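Local coordinates for malonyl CoA-acyl carrier protein transacylase (Staphylococcus aureus, PDB 3IM9) that transfers the malonyl group from malonyl-CoA to holo-acyl carrier protein, releasing CoA and supplying malonyl units for bacterial fatty acid synthesis, at residues L53-M56 / F57-E61; I182-L185 / V186-K190; Q262-N265 / S266-L270. One frame throughout, in Å; residues are numbered along the deposited sequence.

Contact 1 (L53-M56 / F57-E61)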
loop_
_atom_site.group_PDB
_atom_site.type_symbol
_atom_site.label_atom_id
_atom_site.label_comp_id
_atom_site.label_asym_id
_atom_site.label_seq_id
_atom_site.Cartn_x
_atom_site.Cartn_y
_atom_site.Cartn_z
ATOM N N LEU A 53 1.608 -19.814 2.809
ATOM C CA LEU A 53 2.645 -20.071 1.835
ATOM C C LEU A 53 2.140 -20.779 0.550
ATOM O O LEU A 53 2.587 -20.439 -0.544
ATOM C CB LEU A 53 3.868 -20.847 2.458
ATOM C CG LEU A 53 4.434 -20.174 3.729
ATOM C CD1 LEU A 53 5.678 -20.964 4.178
ATOM C CD2 LEU A 53 4.858 -18.731 3.447
ATOM N N GLU A 54 1.184 -21.699 0.720
ATOM C CA GLU A 54 0.583 -22.345 -0.475
ATOM C C GLU A 54 -0.115 -21.263 -1.299
ATOM O O GLU A 54 0.055 -21.171 -2.503
ATOM C CB GLU A 54 -0.401 -23.390 -0.020
ATOM C CG GLU A 54 -0.942 -24.182 -1.286
ATOM C CD GLU A 54 -1.893 -23.472 -2.194
ATOM O OE1 GLU A 54 -2.736 -22.721 -1.684
ATOM O OE2 GLU A 54 -1.788 -23.731 -3.409
ATOM N N THR A 55 -0.755 -20.351 -0.565
ATOM C CA THR A 55 -1.540 -19.295 -1.246
ATOM C C THR A 55 -0.617 -18.367 -2.032
ATOM O O THR A 55 -0.927 -17.992 -3.193
ATOM C CB THR A 55 -2.405 -18.540 -0.263
ATOM O OG1 THR A 55 -3.300 -19.455 0.355
ATOM C CG2 THR A 55 -3.313 -17.469 -0.997
ATOM N N MET A 56 0.570 -18.064 -1.453
ATOM C CA MET A 56 1.560 -17.239 -2.129
ATOM C C MET A 56 2.224 -17.984 -3.341
ATOM O O MET A 56 2.451 -17.420 -4.428
ATOM C CB MET A 56 2.680 -16.813 -1.171
ATOM C CG MET A 56 2.097 -15.782 -0.154
ATOM S SD MET A 56 3.240 -15.475 1.187
ATOM C CE MET A 56 4.557 -14.549 0.336
ATOM N N PHE A 57 2.600 -19.236 -3.130
ATOM C CA PHE A 57 3.463 -19.897 -4.101
ATOM C C PHE A 57 2.732 -20.613 -5.225
ATOM O O PHE A 57 3.338 -20.605 -6.332
ATOM C CB PHE A 57 4.353 -20.981 -3.396
ATOM C CG PHE A 57 5.250 -20.461 -2.273
ATOM C CD1 PHE A 57 5.607 -19.102 -2.086
ATOM C CD2 PHE A 57 5.802 -21.441 -1.373
ATOM C CE1 PHE A 57 6.442 -18.677 -0.997
ATOM C CE2 PHE A 57 6.634 -20.994 -0.345
ATOM C CZ PHE A 57 6.987 -19.650 -0.149
ATOM N N THR A 58 1.584 -21.240 -4.979
ATOM C CA THR A 58 0.917 -21.996 -6.018
ATOM C C THR A 58 -0.588 -21.612 -6.117
ATOM O O THR A 58 -1.163 -21.769 -7.211
ATOM C CB THR A 58 1.059 -23.513 -5.800
ATOM O OG1 THR A 58 0.800 -23.856 -4.456
ATOM C CG2 THR A 58 2.519 -23.899 -5.996
ATOM N N ASP A 59 -1.223 -21.143 -5.034
ATOM C CA ASP A 59 -2.610 -20.675 -4.980
ATOM C C ASP A 59 -3.581 -21.626 -5.700
ATOM O O ASP A 59 -4.319 -21.212 -6.607
ATOM C CB ASP A 59 -2.733 -19.303 -5.539
ATOM C CG ASP A 59 -4.051 -18.663 -5.140
ATOM O OD1 ASP A 59 -4.440 -17.673 -5.847
ATOM O OD2 ASP A 59 -4.653 -19.101 -4.142
ATOM N N GLU A 60 -3.627 -22.846 -5.217
ATOM C CA GLU A 60 -4.482 -23.814 -5.934
ATOM C C GLU A 60 -5.987 -23.442 -5.751
ATOM O O GLU A 60 -6.798 -23.905 -6.593
ATOM C CB GLU A 60 -4.211 -25.213 -5.420
ATOM C CG GLU A 60 -4.695 -25.376 -4.007
ATOM C CD GLU A 60 -4.707 -26.855 -3.428
ATOM O OE1 GLU A 60 -4.590 -27.846 -4.209
ATOM O OE2 GLU A 60 -4.863 -26.970 -2.184
ATOM N N GLU A 61 -6.364 -22.700 -4.704
ATOM C CA GLU A 61 -7.742 -22.228 -4.454
ATOM C C GLU A 61 -8.048 -20.908 -5.181
ATOM O O GLU A 61 -9.213 -20.455 -5.100
ATOM C CB GLU A 61 -8.119 -22.163 -2.990
ATOM C CG GLU A 61 -7.961 -23.487 -2.325
ATOM C CD GLU A 61 -8.401 -23.518 -0.863
ATOM O OE1 GLU A 61 -8.876 -24.600 -0.501
ATOM O OE2 GLU A 61 -8.317 -22.572 -0.042
HETATM O O HOH W 1 -4.904 -21.348 -2.516
#

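Contact 2 (I182-L185 / V186-K190)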
loop_
_atom_site.group_PDB
_atom_site.type_symbol
_atom_site.label_atom_id
_atom_site.label_comp_id
_atom_site.label_asym_id
_atom_site.label_seq_id
_atom_site.Cartn_x
_atom_site.Cartn_y
_atom_site.Cartn_z
ATOM N N ILE A 182 -20.016 3.956 -9.341
ATOM C CA ILE A 182 -18.795 3.475 -10.011
ATOM C C ILE A 182 -19.134 2.983 -11.419
ATOM O O ILE A 182 -18.449 3.326 -12.398
ATOM C CB ILE A 182 -18.193 2.283 -9.185
ATOM C CG1 ILE A 182 -17.680 2.802 -7.857
ATOM C CG2 ILE A 182 -17.118 1.592 -10.017
ATOM C CD1 ILE A 182 -16.368 3.745 -7.979
ATOM N N ASP A 183 -20.273 2.272 -11.545
ATOM C CA ASP A 183 -20.606 1.693 -12.846
ATOM C C ASP A 183 -21.058 2.810 -13.792
ATOM O O ASP A 183 -20.799 2.714 -15.006
ATOM C CB ASP A 183 -21.683 0.634 -12.629
ATOM C CG ASP A 183 -21.114 -0.672 -12.043
ATOM O OD1 ASP A 183 -19.870 -0.835 -12.006
ATOM O OD2 ASP A 183 -21.999 -1.436 -11.598
ATOM N N GLU A 184 -21.705 3.847 -13.277
ATOM C CA GLU A 184 -22.093 4.984 -14.159
ATOM C C GLU A 184 -20.824 5.642 -14.678
ATOM O O GLU A 184 -20.781 6.021 -15.855
ATOM C CB GLU A 184 -22.942 5.959 -13.358
ATOM C CG GLU A 184 -23.452 7.110 -14.192
ATOM C CD GLU A 184 -24.401 8.032 -13.389
ATOM O OE1 GLU A 184 -24.626 7.768 -12.184
ATOM O OE2 GLU A 184 -24.874 9.034 -13.990
ATOM N N LEU A 185 -19.815 5.812 -13.832
ATOM C CA LEU A 185 -18.533 6.383 -14.290
ATOM C C LEU A 185 -17.853 5.502 -15.336
ATOM O O LEU A 185 -17.257 6.002 -16.298
ATOM C CB LEU A 185 -17.647 6.642 -13.097
ATOM C CG LEU A 185 -16.351 7.317 -13.464
ATOM C CD1 LEU A 185 -16.572 8.632 -14.192
ATOM C CD2 LEU A 185 -15.484 7.523 -12.178
ATOM N N VAL A 186 -17.817 4.194 -15.074
ATOM C CA VAL A 186 -17.271 3.230 -16.044
ATOM C C VAL A 186 -17.995 3.459 -17.420
ATOM O O VAL A 186 -17.302 3.500 -18.461
ATOM C CB VAL A 186 -17.429 1.771 -15.549
ATOM C CG1 VAL A 186 -17.029 0.817 -16.735
ATOM C CG2 VAL A 186 -16.493 1.573 -14.366
ATOM N N GLU A 187 -19.309 3.549 -17.374
ATOM C CA GLU A 187 -20.089 3.641 -18.654
ATOM C C GLU A 187 -19.830 4.962 -19.339
ATOM O O GLU A 187 -19.632 4.938 -20.570
ATOM C CB GLU A 187 -21.575 3.559 -18.369
ATOM C CG GLU A 187 -21.953 2.163 -17.940
ATOM C CD GLU A 187 -23.386 2.096 -17.410
ATOM O OE1 GLU A 187 -23.805 0.949 -17.139
ATOM O OE2 GLU A 187 -24.072 3.153 -17.257
ATOM N N LYS A 188 -19.816 6.061 -18.582
ATOM C CA LYS A 188 -19.684 7.395 -19.175
ATOM C C LYS A 188 -18.286 7.908 -19.268
ATOM O O LYS A 188 -18.064 9.002 -19.854
ATOM C CB LYS A 188 -20.484 8.454 -18.346
ATOM C CG LYS A 188 -21.892 8.034 -18.322
ATOM C CD LYS A 188 -22.704 9.114 -17.566
ATOM C CE LYS A 188 -22.704 10.442 -18.303
ATOM N NZ LYS A 188 -23.911 11.307 -17.928
ATOM N N GLY A 189 -17.290 7.206 -18.694
ATOM C CA GLY A 189 -15.891 7.753 -18.566
ATOM C C GLY A 189 -15.275 8.262 -19.861
ATOM O O GLY A 189 -14.751 9.373 -19.870
ATOM N N LYS A 190 -15.379 7.473 -20.947
ATOM C CA LYS A 190 -14.807 7.942 -22.256
ATOM C C LYS A 190 -15.481 9.232 -22.721
ATOM O O LYS A 190 -14.782 10.169 -23.069
ATOM C CB LYS A 190 -14.908 6.799 -23.277
ATOM C CG LYS A 190 -13.858 6.994 -24.400
ATOM C CD LYS A 190 -12.438 6.440 -24.023
ATOM C CE LYS A 190 -11.546 6.781 -25.150
ATOM N NZ LYS A 190 -10.224 6.247 -24.873
HETATM O O HOH W 2 -24.237 11.045 -15.286
#

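Contact 3 (Q262-N265 / S266-L270)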
loop_
_atom_site.group_PDB
_atom_site.type_symbol
_atom_site.label_atom_id
_atom_site.label_comp_id
_atom_site.label_asym_id
_atom_site.label_seq_id
_atom_site.Cartn_x
_atom_site.Cartn_y
_atom_site.Cartn_z
ATOM N N GLN A 262 -2.787 9.303 -0.162
ATOM C CA GLN A 262 -2.114 10.464 -0.766
ATOM C C GLN A 262 -0.771 10.119 -1.336
ATOM O O GLN A 262 0.270 10.595 -0.846
ATOM C CB GLN A 262 -2.029 11.603 0.285
ATOM C CG GLN A 262 -3.414 11.991 0.830
ATOM C CD GLN A 262 -4.215 12.813 -0.161
ATOM O OE1 GLN A 262 -3.783 13.172 -1.253
ATOM N NE2 GLN A 262 -5.491 13.040 0.202
ATOM N N PHE A 263 -0.708 9.241 -2.344
ATOM C CA PHE A 263 0.618 8.814 -2.811
ATOM C C PHE A 263 1.400 9.890 -3.519
ATOM O O PHE A 263 2.621 9.966 -3.278
ATOM C CB PHE A 263 0.478 7.537 -3.684
ATOM C CG PHE A 263 1.835 6.883 -3.950
ATOM C CD1 PHE A 263 2.457 7.114 -5.160
ATOM C CD2 PHE A 263 2.423 6.131 -2.962
ATOM C CE1 PHE A 263 3.753 6.575 -5.409
ATOM C CE2 PHE A 263 3.699 5.501 -3.178
ATOM C CZ PHE A 263 4.366 5.737 -4.421
ATOM N N ILE A 264 0.734 10.700 -4.341
ATOM C CA ILE A 264 1.474 11.801 -5.016
ATOM C C ILE A 264 2.045 12.745 -3.932
ATOM O O ILE A 264 3.258 13.035 -3.986
ATOM C CB ILE A 264 0.564 12.574 -5.981
ATOM C CG1 ILE A 264 0.192 11.631 -7.148
ATOM C CG2 ILE A 264 1.285 13.801 -6.579
ATOM C CD1 ILE A 264 -0.875 12.311 -8.038
ATOM N N ASN A 265 1.225 13.192 -2.958
ATOM C CA ASN A 265 1.745 14.223 -2.044
ATOM C C ASN A 265 2.819 13.635 -1.161
ATOM O O ASN A 265 3.734 14.358 -0.737
ATOM C CB ASN A 265 0.617 14.779 -1.218
ATOM C CG ASN A 265 -0.311 15.694 -1.985
ATOM O OD1 ASN A 265 -1.426 15.943 -1.506
ATOM N ND2 ASN A 265 0.080 16.131 -3.133
ATOM N N SER A 266 2.690 12.345 -0.813
ATOM C CA SER A 266 3.726 11.682 0.017
ATOM C C SER A 266 5.034 11.578 -0.775
ATOM O O SER A 266 6.137 11.790 -0.148
ATOM C CB SER A 266 3.282 10.283 0.359
ATOM O OG SER A 266 2.124 10.273 1.173
ATOM N N THR A 267 5.001 11.207 -2.066
ATOM C CA THR A 267 6.177 11.170 -2.882
ATOM C C THR A 267 6.821 12.572 -2.940
ATOM O O THR A 267 8.084 12.703 -2.763
ATOM C CB THR A 267 5.870 10.675 -4.305
ATOM O OG1 THR A 267 5.364 9.326 -4.194
ATOM C CG2 THR A 267 7.151 10.587 -5.154
ATOM N N GLU A 268 5.984 13.572 -3.155
ATOM C CA GLU A 268 6.489 14.977 -3.287
ATOM C C GLU A 268 7.111 15.433 -1.967
ATOM O O GLU A 268 8.197 16.082 -1.977
ATOM C CB GLU A 268 5.378 15.873 -3.735
ATOM C CG GLU A 268 5.058 15.536 -5.221
ATOM C CD GLU A 268 3.995 16.426 -5.831
ATOM O OE1 GLU A 268 3.170 16.931 -5.044
ATOM O OE2 GLU A 268 4.005 16.463 -7.111
ATOM N N TRP A 269 6.548 15.047 -0.834
ATOM C CA TRP A 269 7.050 15.486 0.476
ATOM C C TRP A 269 8.410 14.878 0.658
ATOM O O TRP A 269 9.341 15.541 1.140
ATOM C CB TRP A 269 6.103 15.047 1.553
ATOM C CG TRP A 269 6.491 15.574 2.918
ATOM C CD1 TRP A 269 6.032 16.754 3.513
ATOM C CD2 TRP A 269 7.318 14.927 3.901
ATOM N NE1 TRP A 269 6.532 16.862 4.802
ATOM C CE2 TRP A 269 7.342 15.773 5.064
ATOM C CE3 TRP A 269 8.102 13.727 3.893
ATOM C CZ2 TRP A 269 8.085 15.427 6.218
ATOM C CZ3 TRP A 269 8.810 13.374 5.036
ATOM C CH2 TRP A 269 8.799 14.235 6.179
ATOM N N LEU A 270 8.600 13.637 0.205
ATOM C CA LEU A 270 9.845 12.993 0.428
ATOM C C LEU A 270 10.880 13.596 -0.443
ATOM O O LEU A 270 12.023 13.856 0.046
ATOM C CB LEU A 270 9.701 11.466 0.053
ATOM C CG LEU A 270 9.102 10.756 1.253
ATOM C CD1 LEU A 270 8.693 9.295 0.811
ATOM C CD2 LEU A 270 10.035 10.650 2.443
#

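Contact 1 (L53-M56 / F57-E61)
Glu54 meets Thr58, Asp59 and Glu60 with both its backbone carbonyl and its carboxylate, and this is one tight part of the contact. Glu54 O is shared by two successive amides, Thr58 N at 2.9 Å and Asp59 N at 2.8 Å, each with a nearly straight N-H. The side chain bends at chi2 (-73°), which brings the carboxylate back to the chain leaving the helix. There OE2 takes Glu60 N at 2.7 Å on its syn lone pair, while Thr58 OG1 donates to the same oxygen at 2.8 Å from above the carboxylate plane. OE1 turns to a water that also donates to Asp59 OD2 and accepts from Glu61 N. Asp59 has its main partners beyond this turn, the amides of Lys63 and Leu64, and its CB lies 3.2 Å from Thr55 O, a buried carbonyl with no partner in the model. Phe57 makes a second packed part: one ring face lies over Leu53 O, 3.2 Å from the plane, and CD1 is 3.8 Å from Met56 CB. Leu53 and Met56 both pack on Leu41 of helix 35-47. On the loose side, the carboxylate of Glu60 is exposed and Glu61 OE2 pairs with Lys63. The chain leaves the helix at Thr58, and Asp59 then takes left-handed angles (phi 46°): a helix C-terminus whose last turn ends in a pi-turn, one carbonyl holding i+4 and i+5 amides.

Contact 2 (I182-L185 / V186-K190)
Ile182 and Val186 open the contact: Val186 N bonds to Ile182 O, and CG2 of Val186 sits 3.3 Å from that same oxygen, while the two CG2 methyls stay 4.4 Å apart. One residue on, Asp183 gives its carbonyl to Glu187 N; Glu187 CG packs against Asp183 O at 3.2 Å, and the carboxylate of Asp183 forms a salt bridge with Lys179. Glu184 accepts from Lys188 N and runs out beside the lysine, the two chains pointing the same way with Glu184 CG 4.0 Å from Lys188 CD. Their charges do not meet directly. A single water donates to Glu184 OE2 at 2.5 Å and accepts from Lys188 NZ at 2.7 Å; the lysine bends at chi3 (65°) on its way to it. Leu185 closes the segment with a weak, bent bond from Gly189 N to its carbonyl. CG of Leu185 stands anti to the backbone N (chi1 -176°), sending the branch into the interior. This amphipathic helix lies against the mixed sheet, with Ile182 and Leu185 on strands 135-141 and 162-169, Val186 on strand 196-199, and Leu185 also reaching Ile151 and Leu155 of helix 145-155.

Contact 3 (Q262-N265 / S266-L270)
Four successive i to i+4 bonds, from Ser266 N, Thr267 N, Glu268 N and Trp269 N back to the carbonyls of Gln262, Phe263, Ile264 and Asn265, wind the first turns of an alpha helix. This is the N-terminal end of helix 263-272, with Gln262 at the N-cap position. Two hydroxyls of the second turn fold back onto the first. Ser266 OG donates to Gln262 O at 2.8 Å from above the carbonyl plane, and the amide of the same residue comes from the opposite face, so one oxygen is gripped twice by one residue. Thr267 repeats the pattern on Phe263 O: OG1 at 3.0 Å and its own N again arrive from opposite faces. In both, the oxygen lies anti to the residue's own carbonyl carbon (chi1 -65° in Ser266, -62° in Thr267), which drops it along the helix toward the preceding turn; each buried hydroxyl thereby has an acceptor within its own helix. Thr267 OG1 also lies over one face of the Phe263 ring, offset toward the rim and 3.4 Å from CE1. That ring packs on Met94 of strand 92-95 and on Leu290 and Ile291 of helix 286-294; the Phe263 side chain is about 9 Å from that of Ser97, the probable catalytic nucleophile. The solvent side is looser. Ile264 and Glu268 run side by side, CG2 lying 3.8 Å from OE2 of the glutamate. Asn265 crosses the same carboxylate, amide and carboxylate planes 26° apart, its ND2 standing off at 3.7 Å from Glu268 OE1. Trp269 sends its indole away toward Gln241 and Val235, and its CB lies 3.4 Å from Asn265 O.

How the contacts relate
All three are local, partly buried contacts; no two share a helix and none touches another. Contact 2 packs on the mixed sheet, contact 3 on strands 92-95 and 234-235. Contact 3 is nearest the chain's centre (about 13 Å, centre to centre) and near the probable catalytic Ser97; contacts 1 and 2 are more peripheral, at about 21 and 25 Å. The chemistry differs with position along the helix. At the start, in contact 3, hydroxyls double up on backbone carbonyls; in contact 2 a water joins opposite charges; at the end, in contact 1, a carboxylate gathers donors from the departing chain. Contacts 1 and 3 lie on opposite sides of the chain's centre.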